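Local coordinates for protein aspartate aminotransferase (PDB 3MEB) that probably catalyses, as a homodimer using pyridoxal 5'-phosphate, the reversible transfer of an amino group from L-aspartate to 2-oxoglutarate, giving oxaloacetate and L-glutamate, at residues A[136-141]-A[312-317]; A[209-214]-A[242-247]; A[216-221]-A[387-392]. All blocks are in the same frame, centred on the assembly; numbering follows the deposited sequence.

Contact 1 (A[136-141]-A[312-317]); sequences FEFLHL and SGMTLQ
Helix-on-helix packing in the large domain of this fold-type I aminotransferase brings Gln317, on helix 300-319, against Glu137 and Phe138 of helix 127-142. The two segments run at 114° to one another, with axes 10.3 Å apart at their closest. That leaves room for a layer of side chains between them, and Gln317 fills much of it. Its CG lies anti to the carbonyl carbon (chi1 -70°) and the chain beyond is extended, which carries the amide across to the other helix. There Gln317 NE2 donates to Glu137 OE1 over 2.8 Å. The donor comes from above the carboxylate plane, and the carboxylate and amide planes are perpendicular. NE2 also donates to Ile134 O, about one turn before Phe138 on helix 127-142, so the buried amide nitrogen is held by two acceptors. Glu137 OE1 in turn forms a salt bridge with Lys164 of the second subunit, a charge that probably steadies the carboxylate in this buried place and ties the helix pair to the dimer interface. Phe138 projects into the angle between the helices, CG anti to its backbone N (chi1 178°), and its ring also meets Phe28 of the second subunit. Gln317 OE1 reaches the edge of that ring, 3.6 Å from Phe138 CD1, with amide and ring nearly coplanar. Met314 approaches the same ring obliquely in a Met-aromatic contact, SD 5.2 Å from the ring centroid, while its side chain also rests on Leu289 and Val291 of strand 287-292. The closest apolar touch is Met314 CG to Phe138 CD1, at 3.7 Å.

Contact 2 (A[209-214]-A[242-247]); sequences ACAHNP and SAYQGF. With SO4 (sulfate ion), chain C.
Tyr244 CB and Ala211 CB meet at 3.6 Å, where two loops come together beside the pyridoxal phosphate. Followed outward, the tyrosine side chain passes along Ala211: Tyr244 CG is still 3.9 Å from Ala211 CB, and Tyr244 CD2 lies 3.8 Å from Ala211 O, which sits obliquely to the ring. Ala243 sets its methyl over one ring face, offset toward the rim. A chi1 of -66°, with CG anti to the carbonyl carbon, sends the ring along the loop 209-214 toward Asn213. At the tip, Tyr244 OH lies 3.6 Å from Asn213 ND2, which stands at the ring edge with its amide plane turned 63° from the ring. Tyr244 OH is also 3.4 Å from sulfate O3. The tyrosine side chain comes within about 3 Å of the pyridoxal phosphate at nearest atoms and touches Lys277. Asn213, also of the cofactor pocket, accepts from Arg419 at OD1, while Asn213 ND2 donates to sulfate O1 at 3.0 Å, with 163° at the hydrogen. The sulfate, probably from the crystallisation liquor, is also bound by Arg419, Trp155, Gly57 and Lys277. Nearer the strands, a water accepts from Tyr244 N (2.9 Å) and donates to Cys210 O, bridging the two backbones. Cys210 SG lies against Tyr244 O, and Ala209 CB packs on Ser242 CB. The loops leave the C-terminal ends of neighbouring parallel strands 204-208 and 237-242, the sheet edge where the cofactor lies. Strand 392-394 flanks Asn213 and Tyr244 through Phe392, helix 97-108 packs on Ser242 and Gln245 through Met107, and helix 252-255 touches Cys210 through Asp255.

Contact 3 (A[216-221]-A[387-392]); sequences GIDFTE and TAIGMF. With EDO (1,2-ethanediol), chain J.
Gly216 and Ile389 bury the most surface here, and the bond between their backbones anchors the contact. Ile389 N donates to Gly216 O over 2.8 Å, on a lone pair in the carbonyl plane, with 159° at the hydrogen. Gly216 O also accepts from a water at 2.9 Å that donates to Thr387 O, so one carbonyl grips the 387-392 loop twice. Gly216 has positive phi and lies close against Ala388 and Ile389: Gly216 CA reaches Ile389 O in a CA-H...O contact of 3.6 Å, and its O receives a similar one from Ala388 CA. Ile389 turns its branched side chain over the other loop, and with CG2 anti to the backbone N, Ile389 CG2 comes within 3.4 Å of Asp218 OD2. The carboxylate's polar work lies on its own side: OD2 accepts from Ala211 N and OD1 from His212 N, so each oxygen takes one of two successive backbone N-H groups, which fixes the rotation of the group. An ethanediol, probably from the crystallisation liquor, rests on Asp218 CB and makes a weak bond with Phe219 N. The arrangement is a loop-to-loop junction of the class I aminotransferase fold, joining the loop between the cofactor-binding Asn213 and helix 221-234 to the segment leading into strand 392-394.

Overall arrangement
From the N terminus, the chain first passes helix 127-142, whose partner in contact 1 arrives only with helix 300-319; the long loop so closed contains contact 2 entirely. Contact 2 is the most local closure, joining the loops that follow strands 204-208 and 237-242. Contact 3 starts just after its first segment and waits for residues 387-392, so it crosses both of the others. Contacts 2 and 3 lie side by side, centres 8 Å apart, and together link the cofactor edge of the central sheet to the C-terminal part. Contact 1, about 31 Å from contact 3 between centres, stands across the chain's centre from it, at the dimer interface.

Contact 1 (A[136-141]-A[312-317])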
ATOM      1  N   PHE A 136      -5.197 -10.574   8.526  1.00  2.00           N
ATOM      2  CA  PHE A 136      -4.481 -11.179   9.679  1.00  2.00           C
ATOM      3  C   PHE A 136      -4.565 -10.284  10.931  1.00  2.00           C
ATOM      4  O   PHE A 136      -4.867 -10.752  12.063  1.00  2.45           O
ATOM      5  CB  PHE A 136      -3.012 -11.430   9.329  1.00  2.00           C
ATOM      6  CG  PHE A 136      -2.764 -12.615   8.435  1.00  2.18           C
ATOM      7  CD1 PHE A 136      -3.776 -13.200   7.679  1.00  5.94           C
ATOM      8  CD2 PHE A 136      -1.473 -13.124   8.307  1.00  3.19           C
ATOM      9  CE1 PHE A 136      -3.498 -14.269   6.826  1.00  4.84           C
ATOM     10  CE2 PHE A 136      -1.207 -14.179   7.453  1.00  3.39           C
ATOM     11  CZ  PHE A 136      -2.212 -14.745   6.719  1.00  3.47           C
ATOM     12  N   GLU A 137      -4.264  -9.003  10.751  1.00  2.00           N
ATOM     13  CA  GLU A 137      -4.326  -8.048  11.834  1.00  2.00           C
ATOM     14  C   GLU A 137      -5.763  -7.871  12.327  1.00  2.00           C
ATOM     15  O   GLU A 137      -6.004  -7.767  13.535  1.00  2.00           O
ATOM     16  CB  GLU A 137      -3.757  -6.688  11.409  1.00  2.13           C
ATOM     17  CG  GLU A 137      -3.891  -5.597  12.452  1.00  2.00           C
ATOM     18  CD  GLU A 137      -3.419  -4.250  11.942  1.00  2.00           C
ATOM     19  OE1 GLU A 137      -3.794  -3.830  10.801  1.00  2.00           O
ATOM     20  OE2 GLU A 137      -2.701  -3.580  12.707  1.00  2.90           O
ATOM     21  N   PHE A 138      -6.715  -7.878  11.411  1.00  2.05           N
ATOM     22  CA  PHE A 138      -8.143  -7.772  11.784  1.00  2.00           C
ATOM     23  C   PHE A 138      -8.512  -8.858  12.807  1.00  2.00           C
ATOM     24  O   PHE A 138      -9.124  -8.598  13.828  1.00  2.00           O
ATOM     25  CB  PHE A 138      -8.997  -7.880  10.521  1.00  2.00           C
ATOM     26  CG  PHE A 138     -10.496  -7.840  10.765  1.00  2.05           C
ATOM     27  CD1 PHE A 138     -11.176  -6.632  10.749  1.00  2.00           C
ATOM     28  CD2 PHE A 138     -11.217  -9.006  10.922  1.00  2.00           C
ATOM     29  CE1 PHE A 138     -12.580  -6.581  10.939  1.00  3.47           C
ATOM     30  CE2 PHE A 138     -12.620  -8.968  11.128  1.00  2.00           C
ATOM     31  CZ  PHE A 138     -13.298  -7.749  11.135  1.00  2.00           C
ATOM     32  N   LEU A 139      -8.130 -10.089  12.516  1.00  2.31           N
ATOM     33  CA  LEU A 139      -8.458 -11.201  13.393  1.00  2.00           C
ATOM     34  C   LEU A 139      -7.612 -11.206  14.651  1.00  2.00           C
ATOM     35  O   LEU A 139      -8.125 -11.547  15.738  1.00  2.16           O
ATOM     36  CB  LEU A 139      -8.325 -12.536  12.635  1.00  2.47           C
ATOM     37  CG  LEU A 139      -9.308 -12.764  11.475  1.00  3.06           C
ATOM     38  CD1 LEU A 139      -8.991 -14.033  10.714  1.00  2.88           C
ATOM     39  CD2 LEU A 139     -10.767 -12.747  11.991  1.00  3.02           C
ATOM     40  N   HIS A 140      -6.333 -10.847  14.547  1.00  2.00           N
ATOM     41  CA  HIS A 140      -5.483 -10.850  15.731  1.00  2.44           C
ATOM     42  C   HIS A 140      -5.932  -9.802  16.756  1.00  2.00           C
ATOM     43  O   HIS A 140      -5.819  -9.997  17.980  1.00  2.00           O
ATOM     44  CB  HIS A 140      -4.006 -10.638  15.344  1.00  2.65           C
ATOM     45  CG  HIS A 140      -3.073 -10.771  16.500  1.00  6.49           C
ATOM     46  ND1 HIS A 140      -3.013 -11.908  17.273  1.00  9.96           N
ATOM     47  CD2 HIS A 140      -2.180  -9.901  17.031  1.00 11.26           C
ATOM     48  CE1 HIS A 140      -2.091 -11.750  18.206  1.00 11.50           C
ATOM     49  NE2 HIS A 140      -1.585 -10.533  18.092  1.00 11.03           N
ATOM     50  N   LEU A 141      -6.426  -8.678  16.260  1.00  2.00           N
ATOM     51  CA  LEU A 141      -6.984  -7.626  17.117  1.00  2.00           C
ATOM     52  C   LEU A 141      -8.315  -8.057  17.729  1.00  2.21           C
ATOM     53  O   LEU A 141      -8.515  -7.889  18.931  1.00  2.92           O
ATOM     54  CB  LEU A 141      -7.158  -6.309  16.345  1.00  2.00           C
ATOM     55  CG  LEU A 141      -5.826  -5.584  15.984  1.00  3.03           C
ATOM     56  CD1 LEU A 141      -6.054  -4.359  15.106  1.00  2.00           C
ATOM     57  CD2 LEU A 141      -5.011  -5.236  17.236  1.00  2.00           C
ATOM     58  N   SER A 312     -15.521  -0.565   8.918  1.00  2.00           N
ATOM     59  CA  SER A 312     -14.978   0.575   9.678  1.00  2.07           C
ATOM     60  C   SER A 312     -13.650   0.218  10.401  1.00  2.62           C
ATOM     61  O   SER A 312     -12.694   1.017  10.430  1.00  3.75           O
ATOM     62  CB  SER A 312     -16.053   1.138  10.619  1.00  2.00           C
ATOM     63  OG  SER A 312     -16.035   0.577  11.916  1.00  2.00           O
ATOM     64  N   GLY A 313     -13.546  -1.003  10.921  1.00  2.48           N
ATOM     65  CA  GLY A 313     -12.292  -1.426  11.568  1.00  2.48           C
ATOM     66  C   GLY A 313     -11.184  -1.630  10.543  1.00  2.04           C
ATOM     67  O   GLY A 313     -10.039  -1.168  10.733  1.00  2.00           O
ATOM     68  N   MET A 314     -11.491  -2.331   9.454  1.00  2.05           N
ATOM     69  CA  MET A 314     -10.456  -2.505   8.389  1.00  2.34           C
ATOM     70  C   MET A 314      -9.908  -1.150   7.922  1.00  2.00           C
ATOM     71  O   MET A 314      -8.691  -0.975   7.746  1.00  2.00           O
ATOM     72  CB  MET A 314     -11.015  -3.294   7.192  1.00  2.00           C
ATOM     73  CG  MET A 314     -11.332  -4.733   7.544  1.00  2.87           C
ATOM     74  SD  MET A 314     -11.945  -5.746   6.191  1.00  4.91           S
ATOM     75  CE  MET A 314     -13.685  -5.509   6.305  1.00  4.84           C
ATOM     76  N   THR A 315     -10.804  -0.187   7.720  1.00  2.18           N
ATOM     77  CA  THR A 315     -10.384   1.120   7.172  1.00  2.35           C
ATOM     78  C   THR A 315      -9.601   1.924   8.200  1.00  2.30           C
ATOM     79  O   THR A 315      -8.717   2.727   7.852  1.00  2.00           O
ATOM     80  CB  THR A 315     -11.554   1.919   6.578  1.00  3.04           C
ATOM     81  OG1 THR A 315     -12.535   2.199   7.581  1.00  2.49           O
ATOM     82  CG2 THR A 315     -12.189   1.137   5.358  1.00  2.00           C
ATOM     83  N   LEU A 316      -9.880   1.693   9.473  1.00  2.00           N
ATOM     84  CA  LEU A 316      -9.097   2.332  10.518  1.00  2.00           C
ATOM     85  C   LEU A 316      -7.673   1.733  10.495  1.00  2.00           C
ATOM     86  O   LEU A 316      -6.695   2.453  10.550  1.00  2.00           O
ATOM     87  CB  LEU A 316      -9.747   2.142  11.878  1.00  2.00           C
ATOM     88  CG  LEU A 316      -8.947   2.647  13.054  1.00  2.72           C
ATOM     89  CD1 LEU A 316      -8.503   4.118  12.927  1.00  2.00           C
ATOM     90  CD2 LEU A 316      -9.769   2.342  14.313  1.00  2.00           C
ATOM     91  N   GLN A 317      -7.578   0.402  10.349  1.00  2.00           N
ATOM     92  CA  GLN A 317      -6.262  -0.242  10.227  1.00  2.00           C
ATOM     93  C   GLN A 317      -5.471   0.344   9.086  1.00  2.00           C
ATOM     94  O   GLN A 317      -4.292   0.735   9.239  1.00  2.00           O
ATOM     95  CB  GLN A 317      -6.417  -1.751  10.021  1.00  2.00           C
ATOM     96  CG  GLN A 317      -6.933  -2.515  11.269  1.00  2.00           C
ATOM     97  CD  GLN A 317      -7.363  -3.878  10.874  1.00  4.80           C
ATOM     98  OE1 GLN A 317      -8.545  -4.261  11.027  1.00  7.14           O
ATOM     99  NE2 GLN A 317      -6.437  -4.620  10.276  1.00  3.04           N
TER

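Contact 2 (A[209-214]-A[242-247])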
ATOM      1  N   ALA A 209      -7.807 -21.008  -1.982  1.00  3.22           N
ATOM      2  CA  ALA A 209      -9.118 -21.246  -2.597  1.00  3.94           C
ATOM      3  C   ALA A 209      -9.039 -22.270  -3.737  1.00  3.95           C
ATOM      4  O   ALA A 209      -9.933 -23.125  -3.901  1.00  4.25           O
ATOM      5  CB  ALA A 209      -9.686 -19.908  -3.117  1.00  4.15           C
ATOM      6  N   CYS A 210      -7.955 -22.179  -4.504  1.00  2.88           N
ATOM      7  CA  CYS A 210      -7.649 -23.082  -5.609  1.00  3.12           C
ATOM      8  C   CYS A 210      -6.211 -22.829  -6.019  1.00  3.27           C
ATOM      9  O   CYS A 210      -5.669 -21.825  -5.641  1.00  2.00           O
ATOM     10  CB  CYS A 210      -8.577 -22.850  -6.810  1.00  3.53           C
ATOM     11  SG  CYS A 210      -8.514 -21.279  -7.682  1.00  7.23           S
ATOM     12  N   ALA A 211      -5.622 -23.721  -6.810  1.00  3.66           N
ATOM     13  CA  ALA A 211      -4.234 -23.568  -7.287  1.00  2.66           C
ATOM     14  C   ALA A 211      -3.275 -23.319  -6.115  1.00  2.80           C
ATOM     15  O   ALA A 211      -2.516 -22.371  -6.118  1.00  2.00           O
ATOM     16  CB  ALA A 211      -4.148 -22.448  -8.378  1.00  2.08           C
ATOM     17  N   HIS A 212      -3.324 -24.193  -5.113  1.00  3.15           N
ATOM     18  CA  HIS A 212      -2.434 -24.121  -3.979  1.00  4.22           C
ATOM     19  C   HIS A 212      -0.983 -23.891  -4.436  1.00  4.96           C
ATOM     20  O   HIS A 212      -0.476 -24.523  -5.358  1.00  5.01           O
ATOM     21  CB  HIS A 212      -2.520 -25.385  -3.156  1.00  4.71           C
ATOM     22  CG  HIS A 212      -1.580 -25.432  -1.997  1.00  5.17           C
ATOM     23  ND1 HIS A 212      -0.305 -25.943  -2.100  1.00  6.21           N
ATOM     24  CD2 HIS A 212      -1.736 -25.049  -0.707  1.00  6.44           C
ATOM     25  CE1 HIS A 212       0.276 -25.896  -0.912  1.00  7.34           C
ATOM     26  NE2 HIS A 212      -0.567 -25.346  -0.053  1.00  6.26           N
ATOM     27  N   ASN A 213      -0.354 -22.925  -3.788  1.00  4.53           N
ATOM     28  CA  ASN A 213       0.993 -22.448  -4.128  1.00  4.76           C
ATOM     29  C   ASN A 213       1.851 -22.790  -2.908  1.00  4.85           C
ATOM     30  O   ASN A 213       1.599 -22.238  -1.852  1.00  5.40           O
ATOM     31  CB  ASN A 213       0.902 -20.963  -4.350  1.00  4.62           C
ATOM     32  CG  ASN A 213       2.204 -20.334  -4.696  1.00  4.70           C
ATOM     33  OD1 ASN A 213       3.264 -20.958  -4.657  1.00  2.00           O
ATOM     34  ND2 ASN A 213       2.131 -19.058  -5.049  1.00  3.77           N
ATOM     35  N   PRO A 214       2.868 -23.665  -3.058  1.00  4.17           N
ATOM     36  CA  PRO A 214       3.549 -24.019  -4.304  1.00  3.90           C
ATOM     37  C   PRO A 214       3.220 -25.362  -4.958  1.00  3.25           C
ATOM     38  O   PRO A 214       3.722 -25.620  -6.062  1.00  3.44           O
ATOM     39  CB  PRO A 214       5.002 -24.031  -3.856  1.00  3.44           C
ATOM     40  CG  PRO A 214       4.911 -24.693  -2.473  1.00  4.36           C
ATOM     41  CD  PRO A 214       3.609 -24.181  -1.884  1.00  5.61           C
ATOM     42  N   SER A 242      -7.053 -16.122  -2.163  1.00  4.79           N
ATOM     43  CA  SER A 242      -7.587 -16.397  -3.478  1.00  6.83           C
ATOM     44  C   SER A 242      -6.966 -15.491  -4.525  1.00  7.41           C
ATOM     45  O   SER A 242      -7.419 -14.365  -4.750  1.00  8.47           O
ATOM     46  CB  SER A 242      -9.096 -16.215  -3.501  1.00  7.67           C
ATOM     47  OG  SER A 242      -9.540 -16.397  -4.831  1.00  8.26           O
ATOM     48  N   ALA A 243      -5.911 -15.985  -5.145  1.00  8.18           N
ATOM     49  CA  ALA A 243      -5.181 -15.239  -6.139  1.00  8.85           C
ATOM     50  C   ALA A 243      -5.317 -15.823  -7.531  1.00  9.66           C
ATOM     51  O   ALA A 243      -4.967 -15.155  -8.512  1.00 12.14           O
ATOM     52  CB  ALA A 243      -3.733 -15.154  -5.726  1.00  9.00           C
ATOM     53  N   TYR A 244      -5.840 -17.041  -7.647  1.00  9.00           N
ATOM     54  CA  TYR A 244      -5.794 -17.784  -8.918  1.00  8.55           C
ATOM     55  C   TYR A 244      -7.138 -18.179  -9.511  1.00  8.38           C
ATOM     56  O   TYR A 244      -7.245 -19.135 -10.278  1.00 10.05           O
ATOM     57  CB  TYR A 244      -4.890 -18.994  -8.746  1.00  7.43           C
ATOM     58  CG  TYR A 244      -3.462 -18.585  -8.522  1.00  8.09           C
ATOM     59  CD1 TYR A 244      -2.696 -18.048  -9.549  1.00 10.83           C
ATOM     60  CD2 TYR A 244      -2.873 -18.729  -7.284  1.00  9.83           C
ATOM     61  CE1 TYR A 244      -1.380 -17.669  -9.336  1.00 10.05           C
ATOM     62  CE2 TYR A 244      -1.566 -18.354  -7.064  1.00 11.04           C
ATOM     63  CZ  TYR A 244      -0.826 -17.829  -8.077  1.00 11.15           C
ATOM     64  OH  TYR A 244       0.475 -17.491  -7.785  1.00  9.01           O
ATOM     65  N   GLN A 245      -8.175 -17.453  -9.126  1.00  9.02           N
ATOM     66  CA  GLN A 245      -9.508 -17.696  -9.639  1.00  8.67           C
ATOM     67  C   GLN A 245      -9.451 -17.449 -11.137  1.00  8.08           C
ATOM     68  O   GLN A 245      -9.055 -16.361 -11.566  1.00  7.77           O
ATOM     69  CB  GLN A 245     -10.500 -16.747  -8.961  1.00  9.09           C
ATOM     70  CG  GLN A 245     -11.912 -17.233  -8.975  1.00  8.61           C
ATOM     71  CD  GLN A 245     -12.907 -16.209  -8.514  1.00  6.72           C
ATOM     72  OE1 GLN A 245     -12.544 -15.147  -7.978  1.00  3.48           O
ATOM     73  NE2 GLN A 245     -14.186 -16.491  -8.763  1.00  2.00           N
ATOM     74  N   GLY A 246      -9.817 -18.463 -11.923  1.00  8.78           N
ATOM     75  CA  GLY A 246      -9.640 -18.449 -13.385  1.00  8.61           C
ATOM     76  C   GLY A 246      -8.509 -19.360 -13.887  1.00  9.78           C
ATOM     77  O   GLY A 246      -8.494 -19.721 -15.075  1.00  8.58           O
ATOM     78  N   PHE A 247      -7.537 -19.712 -13.013  1.00 10.60           N
ATOM     79  CA  PHE A 247      -6.397 -20.552 -13.439  1.00 11.07           C
ATOM     80  C   PHE A 247      -6.457 -22.031 -12.995  1.00 12.08           C
ATOM     81  O   PHE A 247      -5.589 -22.835 -13.383  1.00 11.76           O
ATOM     82  CB  PHE A 247      -5.091 -19.977 -12.921  1.00 11.12           C
ATOM     83  CG  PHE A 247      -4.620 -18.756 -13.641  1.00 10.50           C
ATOM     84  CD1 PHE A 247      -3.887 -18.867 -14.805  1.00  8.12           C
ATOM     85  CD2 PHE A 247      -4.876 -17.496 -13.130  1.00 11.22           C
ATOM     86  CE1 PHE A 247      -3.413 -17.727 -15.449  1.00 10.84           C
ATOM     87  CE2 PHE A 247      -4.413 -16.360 -13.776  1.00 11.21           C
ATOM     88  CZ  PHE A 247      -3.681 -16.473 -14.925  1.00  9.14           C
TER
HETATM   89  S   SO4 C 501       4.541 -15.946  -6.530  1.00 16.77           S
HETATM   90  O1  SO4 C 501       4.335 -17.083  -5.605  1.00 18.97           O
HETATM   91  O2  SO4 C 501       5.676 -16.152  -7.420  1.00 15.32           O
HETATM   92  O3  SO4 C 501       3.319 -15.751  -7.274  1.00 22.22           O
HETATM   93  O4  SO4 C 501       4.772 -14.791  -5.692  1.00 23.68           O
HETATM   94  O   HOH W   1      -7.051 -18.888  -5.769  1.00  5.45           O

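Contact 3 (A[216-221]-A[387-392])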
ATOM      1  N   GLY A 216       0.475 -27.152  -6.118  1.00  3.82           N
ATOM      2  CA  GLY A 216      -0.371 -27.364  -7.306  1.00  3.21           C
ATOM      3  C   GLY A 216      -1.333 -28.515  -7.115  1.00  2.86           C
ATOM      4  O   GLY A 216      -1.905 -29.030  -8.098  1.00  3.30           O
ATOM      5  N   ILE A 217      -1.434 -28.993  -5.865  1.00  2.59           N
ATOM      6  CA  ILE A 217      -2.372 -30.069  -5.490  1.00  2.00           C
ATOM      7  C   ILE A 217      -3.453 -29.411  -4.649  1.00  2.82           C
ATOM      8  O   ILE A 217      -3.138 -28.707  -3.693  1.00  2.30           O
ATOM      9  CB  ILE A 217      -1.689 -31.164  -4.604  1.00  2.00           C
ATOM     10  CG1 ILE A 217      -0.358 -31.667  -5.205  1.00  2.00           C
ATOM     11  CG2 ILE A 217      -2.641 -32.327  -4.349  1.00  2.00           C
ATOM     12  CD1 ILE A 217      -0.401 -31.961  -6.657  1.00  2.00           C
ATOM     13  N   ASP A 218      -4.725 -29.620  -5.016  1.00  3.55           N
ATOM     14  CA  ASP A 218      -5.848 -28.964  -4.366  1.00  3.17           C
ATOM     15  C   ASP A 218      -6.735 -30.024  -3.701  1.00  2.88           C
ATOM     16  O   ASP A 218      -6.768 -31.182  -4.123  1.00  2.00           O
ATOM     17  CB  ASP A 218      -6.703 -28.199  -5.426  1.00  3.55           C
ATOM     18  CG  ASP A 218      -6.098 -26.860  -5.890  1.00  4.79           C
ATOM     19  OD1 ASP A 218      -5.062 -26.381  -5.364  1.00  3.27           O
ATOM     20  OD2 ASP A 218      -6.709 -26.252  -6.837  1.00  4.46           O
ATOM     21  N   PHE A 219      -7.462 -29.631  -2.667  1.00  2.00           N
ATOM     22  CA  PHE A 219      -8.631 -30.401  -2.247  1.00  2.53           C
ATOM     23  C   PHE A 219      -9.596 -30.505  -3.426  1.00  2.59           C
ATOM     24  O   PHE A 219      -9.886 -29.509  -4.100  1.00  2.00           O
ATOM     25  CB  PHE A 219      -9.388 -29.739  -1.090  1.00  2.41           C
ATOM     26  CG  PHE A 219      -8.574 -29.538   0.187  1.00  4.19           C
ATOM     27  CD1 PHE A 219      -7.883 -30.578   0.774  1.00  4.21           C
ATOM     28  CD2 PHE A 219      -8.562 -28.308   0.834  1.00  4.92           C
ATOM     29  CE1 PHE A 219      -7.185 -30.389   1.922  1.00  3.88           C
ATOM     30  CE2 PHE A 219      -7.883 -28.136   2.002  1.00  3.03           C
ATOM     31  CZ  PHE A 219      -7.189 -29.149   2.551  1.00  2.58           C
ATOM     32  N   THR A 220     -10.136 -31.701  -3.647  1.00  3.28           N
ATOM     33  CA  THR A 220     -11.212 -31.873  -4.607  1.00  3.32           C
ATOM     34  C   THR A 220     -12.564 -31.367  -4.070  1.00  3.63           C
ATOM     35  O   THR A 220     -12.699 -31.093  -2.882  1.00  3.40           O
ATOM     36  CB  THR A 220     -11.349 -33.338  -4.997  1.00  3.30           C
ATOM     37  OG1 THR A 220     -11.801 -34.126  -3.864  1.00  3.02           O
ATOM     38  CG2 THR A 220      -9.993 -33.841  -5.547  1.00  3.72           C
ATOM     39  N   GLU A 221     -13.560 -31.234  -4.942  1.00  2.59           N
ATOM     40  CA  GLU A 221     -14.881 -30.813  -4.468  1.00  3.48           C
ATOM     41  C   GLU A 221     -15.334 -31.767  -3.379  1.00  2.55           C
ATOM     42  O   GLU A 221     -15.836 -31.352  -2.356  1.00  3.05           O
ATOM     43  CB  GLU A 221     -15.920 -30.747  -5.575  1.00  4.29           C
ATOM     44  CG  GLU A 221     -15.653 -29.746  -6.646  1.00  8.82           C
ATOM     45  CD  GLU A 221     -16.890 -29.441  -7.478  1.00 12.91           C
ATOM     46  OE1 GLU A 221     -18.014 -29.764  -7.034  1.00 15.05           O
ATOM     47  OE2 GLU A 221     -16.730 -28.847  -8.563  1.00 19.57           O
ATOM     48  N   THR A 387      -0.575 -32.509 -14.330  1.00  4.34           N
ATOM     49  CA  THR A 387      -1.744 -32.569 -13.465  1.00  4.08           C
ATOM     50  C   THR A 387      -1.797 -31.452 -12.415  1.00  3.72           C
ATOM     51  O   THR A 387      -2.830 -31.293 -11.752  1.00  3.61           O
ATOM     52  CB  THR A 387      -1.816 -33.945 -12.746  1.00  3.85           C
ATOM     53  OG1 THR A 387      -0.557 -34.200 -12.139  1.00  4.68           O
ATOM     54  CG2 THR A 387      -2.125 -35.070 -13.768  1.00  4.74           C
ATOM     55  N   ALA A 388      -0.695 -30.724 -12.266  1.00  3.26           N
ATOM     56  CA  ALA A 388      -0.586 -29.599 -11.356  1.00  3.44           C
ATOM     57  C   ALA A 388      -1.651 -28.597 -11.734  1.00  4.08           C
ATOM     58  O   ALA A 388      -1.956 -28.418 -12.922  1.00  4.49           O
ATOM     59  CB  ALA A 388       0.823 -28.965 -11.435  1.00  2.14           C
ATOM     60  N   ILE A 389      -2.221 -27.959 -10.720  1.00  4.70           N
ATOM     61  CA  ILE A 389      -3.258 -26.954 -10.898  1.00  4.38           C
ATOM     62  C   ILE A 389      -2.668 -25.571 -10.744  1.00  4.89           C
ATOM     63  O   ILE A 389      -2.010 -25.284  -9.733  1.00  5.22           O
ATOM     64  CB  ILE A 389      -4.381 -27.123  -9.831  1.00  3.70           C
ATOM     65  CG1 ILE A 389      -4.980 -28.535  -9.865  1.00  4.72           C
ATOM     66  CG2 ILE A 389      -5.457 -26.104 -10.013  1.00  2.00           C
ATOM     67  CD1 ILE A 389      -5.550 -28.939 -11.199  1.00  8.77           C
ATOM     68  N   GLY A 390      -2.952 -24.692 -11.710  1.00  4.80           N
ATOM     69  CA  GLY A 390      -2.498 -23.323 -11.654  1.00  4.02           C
ATOM     70  C   GLY A 390      -1.334 -23.030 -12.560  1.00  4.36           C
ATOM     71  O   GLY A 390      -1.186 -23.608 -13.633  1.00  3.45           O
ATOM     72  N   MET A 391      -0.486 -22.119 -12.098  1.00  4.66           N
ATOM     73  CA  MET A 391       0.665 -21.684 -12.850  1.00  5.06           C
ATOM     74  C   MET A 391       1.922 -22.536 -12.699  1.00  5.81           C
ATOM     75  O   MET A 391       2.826 -22.419 -13.533  1.00  5.75           O
ATOM     76  CB  MET A 391       1.046 -20.277 -12.406  1.00  5.59           C
ATOM     77  CG  MET A 391       0.175 -19.195 -12.954  1.00  7.35           C
ATOM     78  SD  MET A 391       0.840 -17.564 -12.551  1.00  8.89           S
ATOM     79  CE  MET A 391      -0.307 -16.538 -13.497  1.00  8.14           C
ATOM     80  N   PHE A 392       2.018 -23.330 -11.625  1.00  4.63           N
ATOM     81  CA  PHE A 392       3.286 -23.937 -11.277  1.00  5.30           C
ATOM     82  C   PHE A 392       3.293 -25.460 -11.417  1.00  5.12           C
ATOM     83  O   PHE A 392       2.236 -26.140 -11.528  1.00  4.05           O
ATOM     84  CB  PHE A 392       3.711 -23.570  -9.849  1.00  5.71           C
ATOM     85  CG  PHE A 392       3.702 -22.073  -9.550  1.00  5.28           C
ATOM     86  CD1 PHE A 392       4.713 -21.231 -10.040  1.00  4.95           C
ATOM     87  CD2 PHE A 392       2.692 -21.528  -8.785  1.00  5.75           C
ATOM     88  CE1 PHE A 392       4.718 -19.870  -9.753  1.00  3.69           C
ATOM     89  CE2 PHE A 392       2.662 -20.130  -8.504  1.00  4.60           C
ATOM     90  CZ  PHE A 392       3.672 -19.313  -8.983  1.00  4.61           C
TER
HETATM   91  C1  EDO J 506      -6.452 -25.969  -0.802  1.00 16.01           C
HETATM   92  O1  EDO J 506      -5.111 -25.555  -0.483  1.00 13.92           O
HETATM   93  C2  EDO J 506      -6.661 -25.992  -2.317  1.00 15.87           C
HETATM   94  O2  EDO J 506      -7.783 -26.769  -2.724  1.00 15.93           O
HETATM   95  O   HOH W   2      -2.962 -31.556  -9.125  1.00  2.00           O